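Long-range contacts in ribonucleoside triphosphate reductase (Lactobacillus leichmannii, PDB 1L1L), which catalyses the adenosylcobalamin-dependent reduction of ribonucleoside triphosphates to 2'-deoxyribonucleoside triphosphates, working as an allosterically regulated class II monomer: residues D283-L288 against D303-L307; G309-V313 against H345-A349; I172-V178 against A292-A298; A197-A203 against P274-S279. All coordinates share one frame; numbering follows the deposited sequence.

In the fold
Three of the four contacts are strung along two successive helices, 275-289 and 298-313. Interaction 4 uses the start of the first, interaction 1 pairs the two, and interaction 2 joins the far part of the second to helix 340-347. Interaction 3 holds the loop between them, and its segments alternate along the chain with those of interaction 1. The centres of interactions 1 and 2 lie about 11 Å apart, those of 1 and 3 about 13 Å, while 3 and 4 are about 27 Å apart. Interaction 4 and segment 283-288 belong to the B12-dependent insertion domain, consistent with an insertion packed onto helices of the reductase, which may be how the monomer mimics a dimer.

Interaction 1 of 4, residues D283-L288 against D303-L307; sequences DVNEVL and DICNL
Leu307 lays its CD1 methyl against the backbone of the facing helix, 3.7 Å from Val284 N, and spreads CD2 toward the Asp283 side chain. Its CG lies opposite the carbonyl carbon (chi1 -72°), which carries the fork over Asp283 CB; that CB is 3.7 Å from Leu307 CD1, and the two side chains cross at about a right angle. Val284 and Leu307 slide past each other in opposite directions, with Val284 CG2 3.8 Å from Leu307 CD1. Val287 instead meets the leucine tip to tip through CG2, while its other methyl, CG1, reaches Ile304 CG1 at 4.1 Å. A beta-branched residue suits this place because its two methyls diverge to touch residues almost one turn apart.

The segments form an antiparallel helical hairpin: helices 275-289 and 298-313 are joined by a short loop, and here their axes approach to 9.7 Å with directions 176° apart. No hydrogen bond crosses between them.

Ile304 has chi2 at 173°, which stretches CD1 out to meet Leu288 CD2 at 3.9 Å. Phe150 of helix 148-158 also touches Ile304, and helix 224-236 covers Val284 and Leu288. Asp303 offers only its CB to Val287 CG2, 4.4 Å away; its carboxylate OD1 is bound by His346 NE2 and forms a salt bridge with Arg347 NE.

Interaction 2 of 4, residues G309-V313 against H345-A349; sequences GKAVV and HHRWA
Lys310 NZ stands 3.4 Å above one face of the His345 imidazole, displaced toward the rim on the NE2 side. The edge of that ring is turned to His346, and the two ND1 atoms, His345 ND1 and His346 ND1, share a nearly straight hydrogen bond of 3.0 Å (167°) in which either could be the donor. Each imidazole thus meets the other edge-on in its own plane, and this bond restrains the rotation of both; His346 NE2 is bound in turn to Asp303 OD1. The indole of Trp348 has the carbonyl oxygen His346 O above one face, near the rim. At its edge Val313 CG1 lies 4.0 Å from Trp348 CH2, and Val313 CG2 is also close to that atom, while Lys310 CG lies obliquely 3.9 Å from Trp348 CZ2.

Lysine suits this place because its long aliphatic stem can pack on the Trp348 indole and on His346 CB while its ammonium reaches a main-chain oxygen. The chain is fully extended, with CG trans to the backbone N (chi1 176°), and Lys310 NZ donates a hydrogen bond of 3.0 Å to His345 O, in the carbonyl plane. On the way its CD passes 4.1 Å from His346 CB. Ala349, a small residue beside Gly309, lets the backbones come close, its CB 4.4 Å from Lys310 N.

Helix 298-313 is thereby pinned to the wider, pi-type turn at 345-347 in helix 340-347, just ahead of strand 350-356, probably one of the strands of the ten-stranded alpha-beta barrel. Val312 packs on helix 148-158, and His345 touches Asp283 of helix 275-289.

Interaction 3 of 4, residues I172-V178 against A292-A298; sequences ISQIPRV and AGGRLTA
Arg295 and Leu296 face Ile175 and Val178 where two irregular loops run together: 172-178 opens with a type I beta turn, and 292-298 links helices 275-289 and 298-313. Leu296 fills the apolar side, its CD1 3.7 Å from Ile175 CG2 and its CG 3.9 Å from Val178 CG2, crossing both side chains at about a right angle. Ile172 extends this patch by placing CG1 beside Ala298, 3.9 Å from Ala298 CB.

On the solvent side, the Arg295 chain folds back at chi2 and chi3 (-78° and -81°), laying its guanidinium beside the backbone of 173-177. Ile175 O lies over one face of the group without a proper hydrogen bond, whereas Ser173 O, at the edge, takes a weak bond of 2.9 Å from Arg295 NH2. Arginine fits here because a flat cation can lie close to two main-chain oxygens at once, even though just one of them takes a bond.

The backbones are tied by Val178 N, which gives Gly294 O a bond of 3.0 Å from above the carbonyl plane. Arg177 CA also approaches Gly294 O in a CH...O contact. Val178 O faces Gly293 N, modelled too short for its length to be trusted; Gly293 has a positive phi, a conformation suited to glycine.

Farther out, Phe239 and Gln241 touch Pro176. Thr297 is the N-cap of helix 298-313, and its own N is bound by Asp300 OD2. The turn presenting Ser173 O is closed by Ile175 N donating to Ile172 O at 3.1 Å.

Interaction 4 of 4, residues A197-A203 against P274-S279; sequences ASVKVGA and PMPLIS
A Schellman motif ends helix 195-200 and presents Ser198, Val201 and Ala203 to Ile278 at the start of helix 275-289, both within the B12-dependent insertion domain. Ser198 O grips two donors, Val201 N and Ala203 N, from opposite faces of its plane, while Gly202 N bonds to Val199 O. Gly202 takes the positive phi (115°) that glycine readily adopts and that ends the helix.

Ile278 wedges into this turn. Its CD1 is tight against Ser198 CB, at 3.4 Å, and also meets Ala203 CB at 3.7 Å; the small side chains of Ser198 and Ala203 let the methyl come this close. The Ser198 hydroxyl is held by Ser194 O. Val201 crosses Ile278 at about a right angle, bringing Val201 CG2 to 3.5 Å from Ile278 CG2.

At the other end Met275 curls over Ala197, bent at chi2 and chi3 (74° and 75°), with Met275 CG 3.6 Å from Ala197 CB and the sulfur close beside. The unbranched, flexible thioether chain can fold over the small alanine in this way.

No direct hydrogen bond joins the segments, but a water bridges them, donating to Val201 O at 3.0 Å and lying 3.2 Å from Ser279 OG.

Interaction 1 of 4, residues D283-L288 against D303-L307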
loop_
_atom_site.group_PDB
_atom_site.type_symbol
_atom_site.label_atom_id
_atom_site.label_comp_id
_atom_site.label_asym_id
_atom_site.label_seq_id
_atom_site.Cartn_x
_atom_site.Cartn_y
_atom_site.Cartn_z
ATOM N N ASP A 283 -17.255 14.164 -14.911
ATOM C CA ASP A 283 -17.987 13.594 -13.788
ATOM C C ASP A 283 -17.775 14.361 -12.481
ATOM O O ASP A 283 -18.703 14.512 -11.682
ATOM C CB ASP A 283 -17.616 12.121 -13.622
ATOM C CG ASP A 283 -18.112 11.268 -14.780
ATOM O OD1 ASP A 283 -19.088 11.679 -15.452
ATOM O OD2 ASP A 283 -17.544 10.184 -15.015
ATOM N N VAL A 284 -16.556 14.850 -12.261
ATOM C CA VAL A 284 -16.240 15.617 -11.066
ATOM C C VAL A 284 -16.987 16.951 -11.093
ATOM O O VAL A 284 -17.331 17.525 -10.048
ATOM C CB VAL A 284 -14.707 15.875 -10.975
ATOM C CG1 VAL A 284 -14.402 16.985 -9.999
ATOM C CG2 VAL A 284 -14.012 14.598 -10.534
ATOM N N ASN A 285 -17.238 17.451 -12.295
ATOM C CA ASN A 285 -17.937 18.720 -12.423
ATOM C C ASN A 285 -19.419 18.485 -12.110
ATOM O O ASN A 285 -20.056 19.302 -11.449
ATOM C CB ASN A 285 -17.741 19.279 -13.834
ATOM C CG ASN A 285 -18.116 20.742 -13.939
ATOM O OD1 ASN A 285 -17.769 21.561 -13.074
ATOM N ND2 ASN A 285 -18.819 21.087 -15.009
ATOM N N GLU A 286 -19.959 17.361 -12.565
ATOM C CA GLU A 286 -21.361 17.051 -12.301
ATOM C C GLU A 286 -21.627 16.988 -10.801
ATOM O O GLU A 286 -22.540 17.647 -10.295
ATOM C CB GLU A 286 -21.762 15.722 -12.943
ATOM C CG GLU A 286 -21.832 15.771 -14.456
ATOM C CD GLU A 286 -22.394 14.498 -15.056
ATOM O OE1 GLU A 286 -21.742 13.437 -14.925
ATOM O OE2 GLU A 286 -23.494 14.561 -15.655
ATOM N N VAL A 287 -20.830 16.195 -10.087
ATOM C CA VAL A 287 -20.994 16.074 -8.643
ATOM C C VAL A 287 -21.008 17.451 -8.000
ATOM O O VAL A 287 -21.794 17.713 -7.088
ATOM C CB VAL A 287 -19.849 15.252 -7.999
ATOM C CG1 VAL A 287 -19.972 15.296 -6.483
ATOM C CG2 VAL A 287 -19.890 13.819 -8.503
ATOM N N LEU A 288 -20.134 18.332 -8.475
ATOM C CA LEU A 288 -20.066 19.678 -7.927
ATOM C C LEU A 288 -21.270 20.523 -8.368
ATOM O O LEU A 288 -21.882 21.201 -7.545
ATOM C CB LEU A 288 -18.765 20.360 -8.348
ATOM C CG LEU A 288 -17.480 19.811 -7.716
ATOM C CD1 LEU A 288 -16.261 20.366 -8.439
ATOM C CD2 LEU A 288 -17.442 20.185 -6.238
ATOM N N ASP A 303 -17.049 10.590 -3.600
ATOM C CA ASP A 303 -17.241 10.312 -5.025
ATOM C C ASP A 303 -16.150 11.007 -5.860
ATOM O O ASP A 303 -15.618 10.430 -6.800
ATOM C CB ASP A 303 -18.620 10.798 -5.511
ATOM C CG ASP A 303 -19.719 9.751 -5.340
ATOM O OD1 ASP A 303 -19.407 8.538 -5.362
ATOM O OD2 ASP A 303 -20.909 10.151 -5.213
ATOM N N ILE A 304 -15.832 12.250 -5.524
ATOM C CA ILE A 304 -14.813 12.975 -6.267
ATOM C C ILE A 304 -13.478 12.231 -6.118
ATOM O O ILE A 304 -12.792 11.992 -7.105
ATOM C CB ILE A 304 -14.696 14.429 -5.768
ATOM C CG1 ILE A 304 -15.928 15.230 -6.236
ATOM C CG2 ILE A 304 -13.431 15.082 -6.299
ATOM C CD1 ILE A 304 -16.002 16.630 -5.651
ATOM N N CYS A 305 -13.132 11.847 -4.891
ATOM C CA CYS A 305 -11.884 11.107 -4.656
ATOM C C CYS A 305 -11.883 9.803 -5.439
ATOM O O CYS A 305 -10.857 9.402 -6.002
ATOM C CB CYS A 305 -11.705 10.802 -3.173
ATOM S SG CYS A 305 -11.318 12.236 -2.202
ATOM N N ASN A 306 -13.035 9.140 -5.483
ATOM C CA ASN A 306 -13.162 7.893 -6.214
ATOM C C ASN A 306 -12.989 8.101 -7.710
ATOM O O ASN A 306 -12.361 7.282 -8.380
ATOM C CB ASN A 306 -14.531 7.246 -5.971
ATOM C CG ASN A 306 -14.715 6.748 -4.540
ATOM O OD1 ASN A 306 -15.758 6.164 -4.216
ATOM N ND2 ASN A 306 -13.709 6.975 -3.672
ATOM N N LEU A 307 -13.580 9.177 -8.236
ATOM C CA LEU A 307 -13.502 9.487 -9.663
ATOM C C LEU A 307 -12.042 9.735 -10.049
ATOM O O LEU A 307 -11.601 9.356 -11.133
ATOM C CB LEU A 307 -14.337 10.727 -9.987
ATOM C CG LEU A 307 -15.862 10.530 -9.947
ATOM C CD1 LEU A 307 -16.587 11.877 -10.075
ATOM C CD2 LEU A 307 -16.268 9.589 -11.069
#

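Interaction 2 of 4, residues G309-V313 against H345-A349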
loop_
_atom_site.group_PDB
_atom_site.type_symbol
_atom_site.label_atom_id
_atom_site.label_comp_id
_atom_site.label_asym_id
_atom_site.label_seq_id
_atom_site.Cartn_x
_atom_site.Cartn_y
_atom_site.Cartn_z
ATOM N N GLY A 309 -9.338 8.517 -8.377
ATOM C CA GLY A 309 -8.659 7.237 -8.317
ATOM C C GLY A 309 -8.954 6.429 -9.556
ATOM O O GLY A 309 -8.081 5.770 -10.109
ATOM N N LYS A 310 -10.200 6.488 -10.012
ATOM C CA LYS A 310 -10.588 5.761 -11.207
ATOM C C LYS A 310 -9.800 6.241 -12.439
ATOM O O LYS A 310 -9.414 5.443 -13.292
ATOM C CB LYS A 310 -12.085 5.952 -11.479
ATOM C CG LYS A 310 -12.553 5.294 -12.761
ATOM C CD LYS A 310 -13.945 5.761 -13.146
ATOM C CE LYS A 310 -14.450 4.977 -14.345
ATOM N NZ LYS A 310 -15.752 5.517 -14.808
ATOM N N ALA A 311 -9.571 7.542 -12.529
ATOM C CA ALA A 311 -8.861 8.093 -13.685
ATOM C C ALA A 311 -7.386 7.653 -13.716
ATOM O O ALA A 311 -6.782 7.535 -14.787
ATOM C CB ALA A 311 -8.955 9.615 -13.672
ATOM N N VAL A 312 -6.825 7.417 -12.539
ATOM C CA VAL A 312 -5.434 6.997 -12.435
ATOM C C VAL A 312 -5.316 5.535 -12.836
ATOM O O VAL A 312 -4.413 5.164 -13.577
ATOM C CB VAL A 312 -4.911 7.167 -11.014
ATOM C CG1 VAL A 312 -3.526 6.559 -10.903
ATOM C CG2 VAL A 312 -4.880 8.637 -10.655
ATOM N N VAL A 313 -6.222 4.703 -12.326
ATOM C CA VAL A 313 -6.233 3.284 -12.674
ATOM C C VAL A 313 -6.406 3.182 -14.186
ATOM O O VAL A 313 -5.944 2.229 -14.821
ATOM C CB VAL A 313 -7.415 2.558 -11.987
ATOM C CG1 VAL A 313 -7.587 1.154 -12.558
ATOM C CG2 VAL A 313 -7.183 2.511 -10.487
ATOM N N HIS A 345 -19.487 1.953 -11.508
ATOM C CA HIS A 345 -18.918 3.093 -12.219
ATOM C C HIS A 345 -17.681 3.728 -11.582
ATOM O O HIS A 345 -16.794 4.196 -12.296
ATOM C CB HIS A 345 -19.977 4.175 -12.441
ATOM C CG HIS A 345 -19.505 5.310 -13.299
ATOM N ND1 HIS A 345 -18.928 6.447 -12.780
ATOM C CD2 HIS A 345 -19.521 5.479 -14.643
ATOM C CE1 HIS A 345 -18.609 7.269 -13.765
ATOM N NE2 HIS A 345 -18.958 6.705 -14.907
ATOM N N HIS A 346 -17.605 3.760 -10.257
ATOM C CA HIS A 346 -16.434 4.371 -9.628
ATOM C C HIS A 346 -16.245 4.161 -8.132
ATOM O O HIS A 346 -15.116 4.256 -7.637
ATOM C CB HIS A 346 -16.415 5.879 -9.895
ATOM C CG HIS A 346 -17.553 6.623 -9.263
ATOM N ND1 HIS A 346 -18.807 6.693 -9.835
ATOM C CD2 HIS A 346 -17.626 7.329 -8.109
ATOM C CE1 HIS A 346 -19.602 7.414 -9.061
ATOM N NE2 HIS A 346 -18.909 7.812 -8.007
ATOM N N ARG A 347 -17.321 3.890 -7.399
ATOM C CA ARG A 347 -17.186 3.718 -5.956
ATOM C C ARG A 347 -16.364 2.508 -5.548
ATOM O O ARG A 347 -16.054 2.315 -4.370
ATOM C CB ARG A 347 -18.570 3.706 -5.302
ATOM C CG ARG A 347 -19.239 5.061 -5.431
ATOM C CD ARG A 347 -20.585 5.123 -4.722
ATOM N NE ARG A 347 -21.185 6.443 -4.874
ATOM C CZ ARG A 347 -22.449 6.730 -4.563
ATOM N NH1 ARG A 347 -23.234 5.780 -4.080
ATOM N NH2 ARG A 347 -22.922 7.956 -4.746
ATOM N N TRP A 348 -16.007 1.693 -6.527
ATOM C CA TRP A 348 -15.175 0.535 -6.257
ATOM C C TRP A 348 -13.760 1.026 -5.942
ATOM O O TRP A 348 -12.974 0.305 -5.337
ATOM C CB TRP A 348 -15.119 -0.371 -7.481
ATOM C CG TRP A 348 -14.695 0.358 -8.733
ATOM C CD1 TRP A 348 -15.509 0.949 -9.659
ATOM C CD2 TRP A 348 -13.347 0.602 -9.172
ATOM N NE1 TRP A 348 -14.758 1.542 -10.648
ATOM C CE2 TRP A 348 -13.427 1.343 -10.373
ATOM C CE3 TRP A 348 -12.083 0.265 -8.665
ATOM C CZ2 TRP A 348 -12.286 1.754 -11.078
ATOM C CZ3 TRP A 348 -10.950 0.675 -9.369
ATOM C CH2 TRP A 348 -11.061 1.409 -10.559
ATOM N N ALA A 349 -13.466 2.260 -6.355
ATOM C CA ALA A 349 -12.142 2.889 -6.190
ATOM C C ALA A 349 -11.559 2.959 -4.778
ATOM O O ALA A 349 -10.328 3.010 -4.602
ATOM C CB ALA A 349 -12.168 4.289 -6.801
#

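Interaction 3 of 4, residues I172-V178 against A292-A298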
loop_
_atom_site.group_PDB
_atom_site.type_symbol
_atom_site.label_atom_id
_atom_site.label_comp_id
_atom_site.label_asym_id
_atom_site.label_seq_id
_atom_site.Cartn_x
_atom_site.Cartn_y
_atom_site.Cartn_z
ATOM N N ILE A 172 -16.192 17.524 6.176
ATOM C CA ILE A 172 -17.135 17.924 5.141
ATOM C C ILE A 172 -17.842 19.239 5.481
ATOM O O ILE A 172 -18.108 20.044 4.593
ATOM C CB ILE A 172 -18.195 16.828 4.884
ATOM C CG1 ILE A 172 -17.510 15.541 4.417
ATOM C CG2 ILE A 172 -19.180 17.292 3.818
ATOM C CD1 ILE A 172 -16.613 15.739 3.217
ATOM N N SER A 173 -18.117 19.470 6.762
ATOM C CA SER A 173 -18.801 20.700 7.173
ATOM C C SER A 173 -17.907 21.917 6.958
ATOM O O SER A 173 -18.392 23.047 6.900
ATOM C CB SER A 173 -19.225 20.628 8.648
ATOM O OG SER A 173 -18.120 20.803 9.526
ATOM N N GLN A 174 -16.604 21.682 6.829
ATOM C CA GLN A 174 -15.657 22.771 6.622
ATOM C C GLN A 174 -15.634 23.244 5.173
ATOM O O GLN A 174 -15.075 24.290 4.865
ATOM C CB GLN A 174 -14.252 22.339 7.037
ATOM C CG GLN A 174 -14.096 22.077 8.519
ATOM C CD GLN A 174 -12.648 21.856 8.911
ATOM O OE1 GLN A 174 -11.795 22.711 8.677
ATOM N NE2 GLN A 174 -12.363 20.702 9.511
ATOM N N ILE A 175 -16.244 22.465 4.289
ATOM C CA ILE A 175 -16.293 22.816 2.876
ATOM C C ILE A 175 -17.472 23.764 2.634
ATOM O O ILE A 175 -18.620 23.430 2.937
ATOM C CB ILE A 175 -16.474 21.564 1.996
ATOM C CG1 ILE A 175 -15.297 20.602 2.213
ATOM C CG2 ILE A 175 -16.569 21.969 0.525
ATOM C CD1 ILE A 175 -15.376 19.352 1.363
ATOM N N PRO A 176 -17.195 24.954 2.075
ATOM C CA PRO A 176 -18.189 25.993 1.771
ATOM C C PRO A 176 -19.264 25.594 0.767
ATOM O O PRO A 176 -19.151 24.578 0.082
ATOM C CB PRO A 176 -17.332 27.149 1.264
ATOM C CG PRO A 176 -16.180 26.439 0.610
ATOM C CD PRO A 176 -15.856 25.367 1.621
ATOM N N ARG A 177 -20.319 26.401 0.682
ATOM C CA ARG A 177 -21.395 26.113 -0.251
ATOM C C ARG A 177 -20.886 26.200 -1.686
ATOM O O ARG A 177 -20.057 27.043 -2.003
ATOM C CB ARG A 177 -22.549 27.102 -0.051
ATOM C CG ARG A 177 -22.108 28.552 0.100
ATOM C CD ARG A 177 -23.303 29.510 0.046
ATOM N NE ARG A 177 -22.935 30.876 0.428
ATOM C CZ ARG A 177 -23.744 31.931 0.335
ATOM N NH1 ARG A 177 -24.978 31.789 -0.137
ATOM N NH2 ARG A 177 -23.325 33.131 0.727
ATOM N N VAL A 178 -21.382 25.320 -2.550
ATOM C CA VAL A 178 -20.985 25.339 -3.952
ATOM C C VAL A 178 -21.625 26.586 -4.570
ATOM O O VAL A 178 -22.790 26.563 -4.964
ATOM C CB VAL A 178 -21.488 24.078 -4.703
ATOM C CG1 VAL A 178 -21.013 24.106 -6.147
ATOM C CG2 VAL A 178 -20.989 22.811 -4.004
ATOM N N ALA A 292 -24.822 22.732 -6.794
ATOM C CA ALA A 292 -24.647 24.168 -6.957
ATOM C C ALA A 292 -25.657 24.913 -6.079
ATOM O O ALA A 292 -26.863 24.661 -6.155
ATOM C CB ALA A 292 -24.836 24.548 -8.414
ATOM N N GLY A 293 -25.156 25.821 -5.245
ATOM C CA GLY A 293 -26.025 26.577 -4.363
ATOM C C GLY A 293 -26.272 25.851 -3.055
ATOM O O GLY A 293 -26.845 26.413 -2.115
ATOM N N GLY A 294 -25.832 24.595 -3.001
ATOM C CA GLY A 294 -25.999 23.778 -1.810
ATOM C C GLY A 294 -24.708 23.446 -1.072
ATOM O O GLY A 294 -23.767 24.245 -1.031
ATOM N N ARG A 295 -24.666 22.254 -0.485
ATOM C CA ARG A 295 -23.500 21.818 0.279
ATOM C C ARG A 295 -23.047 20.420 -0.119
ATOM O O ARG A 295 -23.867 19.558 -0.456
ATOM C CB ARG A 295 -23.836 21.840 1.776
ATOM C CG ARG A 295 -24.185 23.218 2.309
ATOM C CD ARG A 295 -22.939 24.053 2.529
ATOM N NE ARG A 295 -22.291 23.721 3.794
ATOM C CZ ARG A 295 -21.176 24.295 4.231
ATOM N NH1 ARG A 295 -20.585 25.226 3.498
ATOM N NH2 ARG A 295 -20.657 23.948 5.403
ATOM N N LEU A 296 -21.736 20.197 -0.087
ATOM C CA LEU A 296 -21.186 18.890 -0.432
ATOM C C LEU A 296 -21.296 17.954 0.770
ATOM O O LEU A 296 -21.055 18.369 1.908
ATOM C CB LEU A 296 -19.707 19.021 -0.836
ATOM C CG LEU A 296 -19.398 19.826 -2.105
ATOM C CD1 LEU A 296 -17.892 19.992 -2.263
ATOM C CD2 LEU A 296 -19.989 19.111 -3.309
ATOM N N THR A 297 -21.672 16.703 0.513
ATOM C CA THR A 297 -21.792 15.693 1.563
ATOM C C THR A 297 -20.534 14.818 1.524
ATOM O O THR A 297 -19.678 14.993 0.657
ATOM C CB THR A 297 -23.020 14.783 1.346
ATOM O OG1 THR A 297 -22.872 14.055 0.118
ATOM C CG2 THR A 297 -24.311 15.621 1.293
ATOM N N ALA A 298 -20.431 13.882 2.462
ATOM C CA ALA A 298 -19.281 12.988 2.513
ATOM C C ALA A 298 -19.328 12.106 1.282
ATOM O O ALA A 298 -18.290 11.711 0.750
ATOM C CB ALA A 298 -19.324 12.131 3.775
HETATM O O HOH W 1 -20.309 20.424 3.036
#

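Interaction 4 of 4, residues A197-A203 against P274-S279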
loop_
_atom_site.group_PDB
_atom_site.type_symbol
_atom_site.label_atom_id
_atom_site.label_comp_id
_atom_site.label_asym_id
_atom_site.label_seq_id
_atom_site.Cartn_x
_atom_site.Cartn_y
_atom_site.Cartn_z
ATOM N N ALA A 197 -10.768 9.203 -29.831
ATOM C CA ALA A 197 -10.970 8.633 -28.503
ATOM C C ALA A 197 -11.513 9.642 -27.496
ATOM O O ALA A 197 -12.381 9.312 -26.681
ATOM C CB ALA A 197 -9.665 8.042 -27.989
ATOM N N SER A 198 -11.005 10.867 -27.548
ATOM C CA SER A 198 -11.447 11.899 -26.620
ATOM C C SER A 198 -12.862 12.378 -26.929
ATOM O O SER A 198 -13.653 12.628 -26.020
ATOM C CB SER A 198 -10.482 13.081 -26.646
ATOM O OG SER A 198 -9.183 12.677 -26.253
ATOM N N VAL A 199 -13.172 12.516 -28.213
ATOM C CA VAL A 199 -14.500 12.954 -28.626
ATOM C C VAL A 199 -15.493 11.961 -28.041
ATOM O O VAL A 199 -16.564 12.344 -27.567
ATOM C CB VAL A 199 -14.634 12.971 -30.176
ATOM C CG1 VAL A 199 -16.089 13.175 -30.585
ATOM C CG2 VAL A 199 -13.771 14.083 -30.752
ATOM N N LYS A 200 -15.119 10.686 -28.069
ATOM C CA LYS A 200 -15.961 9.626 -27.542
ATOM C C LYS A 200 -16.281 9.780 -26.061
ATOM O O LYS A 200 -17.348 9.362 -25.610
ATOM C CB LYS A 200 -15.310 8.271 -27.778
ATOM C CG LYS A 200 -15.322 7.836 -29.229
ATOM C CD LYS A 200 -14.767 6.430 -29.389
ATOM C CE LYS A 200 -13.289 6.339 -28.986
ATOM N NZ LYS A 200 -13.044 6.534 -27.521
ATOM N N VAL A 201 -15.367 10.371 -25.300
ATOM C CA VAL A 201 -15.604 10.552 -23.874
ATOM C C VAL A 201 -16.092 11.946 -23.507
ATOM O O VAL A 201 -16.179 12.278 -22.329
ATOM C CB VAL A 201 -14.342 10.231 -23.041
ATOM C CG1 VAL A 201 -13.991 8.762 -23.172
ATOM C CG2 VAL A 201 -13.185 11.101 -23.487
ATOM N N GLY A 202 -16.400 12.774 -24.504
ATOM C CA GLY A 202 -16.912 14.099 -24.192
ATOM C C GLY A 202 -16.119 15.337 -24.558
ATOM O O GLY A 202 -16.560 16.454 -24.283
ATOM N N ALA A 203 -14.946 15.168 -25.159
ATOM C CA ALA A 203 -14.146 16.326 -25.550
ATOM C C ALA A 203 -14.598 16.823 -26.923
ATOM O O ALA A 203 -15.097 16.044 -27.737
ATOM C CB ALA A 203 -12.668 15.955 -25.588
ATOM N N PRO A 274 -5.429 11.094 -22.652
ATOM C CA PRO A 274 -6.222 12.039 -21.863
ATOM C C PRO A 274 -7.660 11.590 -21.613
ATOM O O PRO A 274 -8.363 12.194 -20.810
ATOM C CB PRO A 274 -6.167 13.298 -22.710
ATOM C CG PRO A 274 -6.280 12.720 -24.104
ATOM C CD PRO A 274 -5.342 11.526 -24.061
ATOM N N MET A 275 -8.084 10.530 -22.295
ATOM C CA MET A 275 -9.452 10.044 -22.169
ATOM C C MET A 275 -9.918 9.883 -20.723
ATOM O O MET A 275 -10.950 10.435 -20.341
ATOM C CB MET A 275 -9.621 8.730 -22.939
ATOM C CG MET A 275 -9.484 8.873 -24.457
ATOM S SD MET A 275 -7.760 9.109 -25.024
ATOM C CE MET A 275 -7.155 7.459 -24.841
ATOM N N PRO A 276 -9.173 9.130 -19.895
ATOM C CA PRO A 276 -9.621 8.983 -18.503
ATOM C C PRO A 276 -9.710 10.316 -17.768
ATOM O O PRO A 276 -10.554 10.487 -16.878
ATOM C CB PRO A 276 -8.581 8.037 -17.893
ATOM C CG PRO A 276 -7.357 8.270 -18.748
ATOM C CD PRO A 276 -7.949 8.354 -20.135
ATOM N N LEU A 277 -8.843 11.261 -18.137
ATOM C CA LEU A 277 -8.854 12.578 -17.504
ATOM C C LEU A 277 -10.108 13.360 -17.897
ATOM O O LEU A 277 -10.672 14.095 -17.090
ATOM C CB LEU A 277 -7.614 13.386 -17.909
ATOM C CG LEU A 277 -7.560 14.816 -17.365
ATOM C CD1 LEU A 277 -7.541 14.783 -15.844
ATOM C CD2 LEU A 277 -6.329 15.542 -17.911
ATOM N N ILE A 278 -10.531 13.203 -19.147
ATOM C CA ILE A 278 -11.715 13.904 -19.647
ATOM C C ILE A 278 -12.942 13.496 -18.828
ATOM O O ILE A 278 -13.613 14.343 -18.244
ATOM C CB ILE A 278 -11.932 13.595 -21.148
ATOM C CG1 ILE A 278 -10.809 14.252 -21.962
ATOM C CG2 ILE A 278 -13.303 14.098 -21.614
ATOM C CD1 ILE A 278 -10.653 13.721 -23.352
ATOM N N SER A 279 -13.206 12.198 -18.780
ATOM C CA SER A 279 -14.336 11.654 -18.023
ATOM C C SER A 279 -14.300 12.126 -16.570
ATOM O O SER A 279 -15.315 12.571 -16.012
ATOM C CB SER A 279 -14.295 10.131 -18.053
ATOM O OG SER A 279 -14.180 9.654 -19.381
HETATM O O HOH W 2 -17.099 10.008 -20.662
#